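Side-chain contact in beta subunit of a putative Aromatic-ring-hydroxylating dioxygenase (Novosphingobium aromaticivorans DSM 12444, PDB 3EBY), which probably serves as the beta subunit of an aromatic-ring-hydroxylating dioxygenase: residues Ala21-Gly24 with Leu25-Asp29. Residues are numbered along the deposited sequence; the frame is centred on the assembly and turned at random.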
ATOM      1  N   ALA A  21       8.799  -3.878  -4.435  1.00 16.10           N
ATOM      2  CA  ALA A  21       7.683  -4.190  -5.355  1.00 15.36           C
ATOM      3  C   ALA A  21       7.878  -5.564  -6.010  1.00 16.40           C
ATOM      4  O   ALA A  21       6.982  -6.406  -5.997  1.00 14.89           O
ATOM      5  CB  ALA A  21       7.527  -3.087  -6.409  1.00 13.87           C
ATOM      6  N   ALA A  22       9.096  -5.822  -6.496  1.00 15.64           N
ATOM      7  CA  ALA A  22       9.429  -7.064  -7.176  1.00 16.38           C
ATOM      8  C   ALA A  22       9.517  -8.239  -6.204  1.00 15.68           C
ATOM      9  O   ALA A  22       9.146  -9.332  -6.546  1.00 16.65           O
ATOM     10  CB  ALA A  22      10.740  -6.912  -7.918  1.00 21.13           C
ATOM     11  N   TYR A  23       9.934  -7.956  -4.967  1.00 16.58           N
ATOM     12  CA  TYR A  23      10.020  -8.974  -3.911  1.00 16.19           C
ATOM     13  C   TYR A  23       8.599  -9.493  -3.587  1.00 16.37           C
ATOM     14  O   TYR A  23       8.347 -10.710  -3.505  1.00 15.56           O
ATOM     15  CB  TYR A  23      10.682  -8.354  -2.663  1.00 16.31           C
ATOM     16  CG  TYR A  23      10.791  -9.273  -1.447  1.00 13.40           C
ATOM     17  CD1 TYR A  23       9.705  -9.474  -0.590  1.00 15.51           C
ATOM     18  CD2 TYR A  23      11.985  -9.916  -1.140  1.00 14.81           C
ATOM     19  CE1 TYR A  23       9.809 -10.313   0.510  1.00 15.90           C
ATOM     20  CE2 TYR A  23      12.084 -10.763  -0.024  1.00 14.64           C
ATOM     21  CZ  TYR A  23      10.993 -10.974   0.766  1.00 17.42           C
ATOM     22  OH  TYR A  23      11.111 -11.776   1.895  1.00 16.99           O
ATOM     23  N   GLY A  24       7.668  -8.574  -3.387  1.00 14.00           N
ATOM     24  CA  GLY A  24       6.281  -8.968  -3.121  1.00 14.92           C
ATOM     25  C   GLY A  24       5.679  -9.762  -4.260  1.00 16.98           C
ATOM     26  O   GLY A  24       4.975 -10.743  -4.025  1.00 14.85           O
ATOM     27  N   LEU A  25       5.923  -9.322  -5.506  1.00 16.34           N
ATOM     28  CA  LEU A  25       5.315  -9.993  -6.677  1.00 18.10           C
ATOM     29  C   LEU A  25       5.923 -11.382  -6.906  1.00 17.66           C
ATOM     30  O   LEU A  25       5.208 -12.318  -7.257  1.00 16.69           O
ATOM     31  CB  LEU A  25       5.418  -9.137  -7.941  1.00 21.58           C
ATOM     32  CG  LEU A  25       4.255  -8.134  -8.125  1.00 31.38           C
ATOM     33  CD1 LEU A  25       4.484  -7.284  -9.367  1.00 36.45           C
ATOM     34  CD2 LEU A  25       2.901  -8.853  -8.203  1.00 29.71           C
ATOM     35  N   CYS A  26       7.230 -11.512  -6.666  1.00 14.82           N
ATOM     36  CA  CYS A  26       7.927 -12.805  -6.754  1.00 15.18           C
ATOM     37  C   CYS A  26       7.251 -13.853  -5.850  1.00 15.87           C
ATOM     38  O   CYS A  26       6.878 -14.943  -6.317  1.00 17.63           O
ATOM     39  CB  CYS A  26       9.420 -12.590  -6.387  1.00 23.33           C
ATOM     40  SG  CYS A  26      10.228 -13.985  -5.761  1.00 26.18           S
ATOM     41  N   LEU A  27       6.971 -13.485  -4.603  1.00 17.18           N
ATOM     42  CA  LEU A  27       6.329 -14.412  -3.669  1.00 16.05           C
ATOM     43  C   LEU A  27       4.852 -14.665  -4.015  1.00 15.65           C
ATOM     44  O   LEU A  27       4.398 -15.817  -4.020  1.00 16.69           O
ATOM     45  CB  LEU A  27       6.466 -13.923  -2.208  1.00 17.68           C
ATOM     46  CG  LEU A  27       7.932 -13.940  -1.697  1.00 14.27           C
ATOM     47  CD1 LEU A  27       8.082 -13.217  -0.301  1.00 15.47           C
ATOM     48  CD2 LEU A  27       8.438 -15.359  -1.662  1.00 16.30           C
ATOM     49  N   ASP A  28       4.134 -13.601  -4.368  1.00 16.79           N
ATOM     50  CA  ASP A  28       2.701 -13.710  -4.660  1.00 15.96           C
ATOM     51  C   ASP A  28       2.434 -14.535  -5.926  1.00 14.49           C
ATOM     52  O   ASP A  28       1.443 -15.259  -5.996  1.00 16.56           O
ATOM     53  CB  ASP A  28       2.093 -12.351  -4.818  1.00 15.29           C
ATOM     54  CG  ASP A  28       2.134 -11.526  -3.532  1.00 14.87           C
ATOM     55  OD1 ASP A  28       2.383 -12.103  -2.436  1.00 17.03           O
ATOM     56  OD2 ASP A  28       1.926 -10.303  -3.637  1.00 17.85           O
ATOM     57  N   ASP A  29       3.341 -14.423  -6.909  1.00 14.57           N
ATOM     58  CA  ASP A  29       3.250 -15.154  -8.175  1.00 15.96           C
ATOM     59  C   ASP A  29       3.712 -16.624  -8.012  1.00 17.46           C
ATOM     60  O   ASP A  29       3.719 -17.385  -8.995  1.00 16.85           O
ATOM     61  CB  ASP A  29       4.143 -14.489  -9.245  1.00 16.30           C
ATOM     62  CG  ASP A  29       3.560 -13.216  -9.828  1.00 23.89           C
ATOM     63  OD1 ASP A  29       2.359 -12.942  -9.618  1.00 19.20           O
ATOM     64  OD2 ASP A  29       4.311 -12.543 -10.597  1.00 23.39           O
TER
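Y23 and L27, one turn apart on helix 8-28, meet through a single methyl: CD1 of L27 lies 3.5 Å from CE1 of Y23 and 3.8 Å from its CZ, approaching the ring obliquely beside the CE1-CZ bond. With CG anti to the backbone N and beside the carbonyl carbon (chi1 177°), the tyrosine ring leans toward the C-terminal end of the helix, where L27 follows. Behind the pair runs regular helical bonding, from L25 N to A21 O through D28 N to G24 O; the link from L27 N to Y23 O is the longest of the four at 3.3 Å.

On another side of the helix the D28 carboxylate bends back against G24 O, the oxygen that also accepts the bond from D28 N, with OD2 3.1 Å from G24 O. Two acceptors this close should repel, and the carboxylate is probably held there by its outer partners: OD1 accepts a hydrogen bond from H90 ND1, while R89 forms a long, weak ion pair with OD2. Were D28 replaced by an alanine, H90 ND1 would probably lose its carboxylate partner and R89 a distant counter-charge.

Further out, the Y23 hydroxyl is hydrogen-bonded to W35 NE1 and the terminal carboxylate of I163, its ring makes a cation-pi contact with R146, and V96 of a second subunit packs on A21 and L25. These i to i+4 contacts lie at the C-terminal end of helix 8-28, which packs on strand 87-101 of the NTF2-like sheet and faces a neighbouring subunit, consistent with a ring-hydroxylating dioxygenase beta subunit.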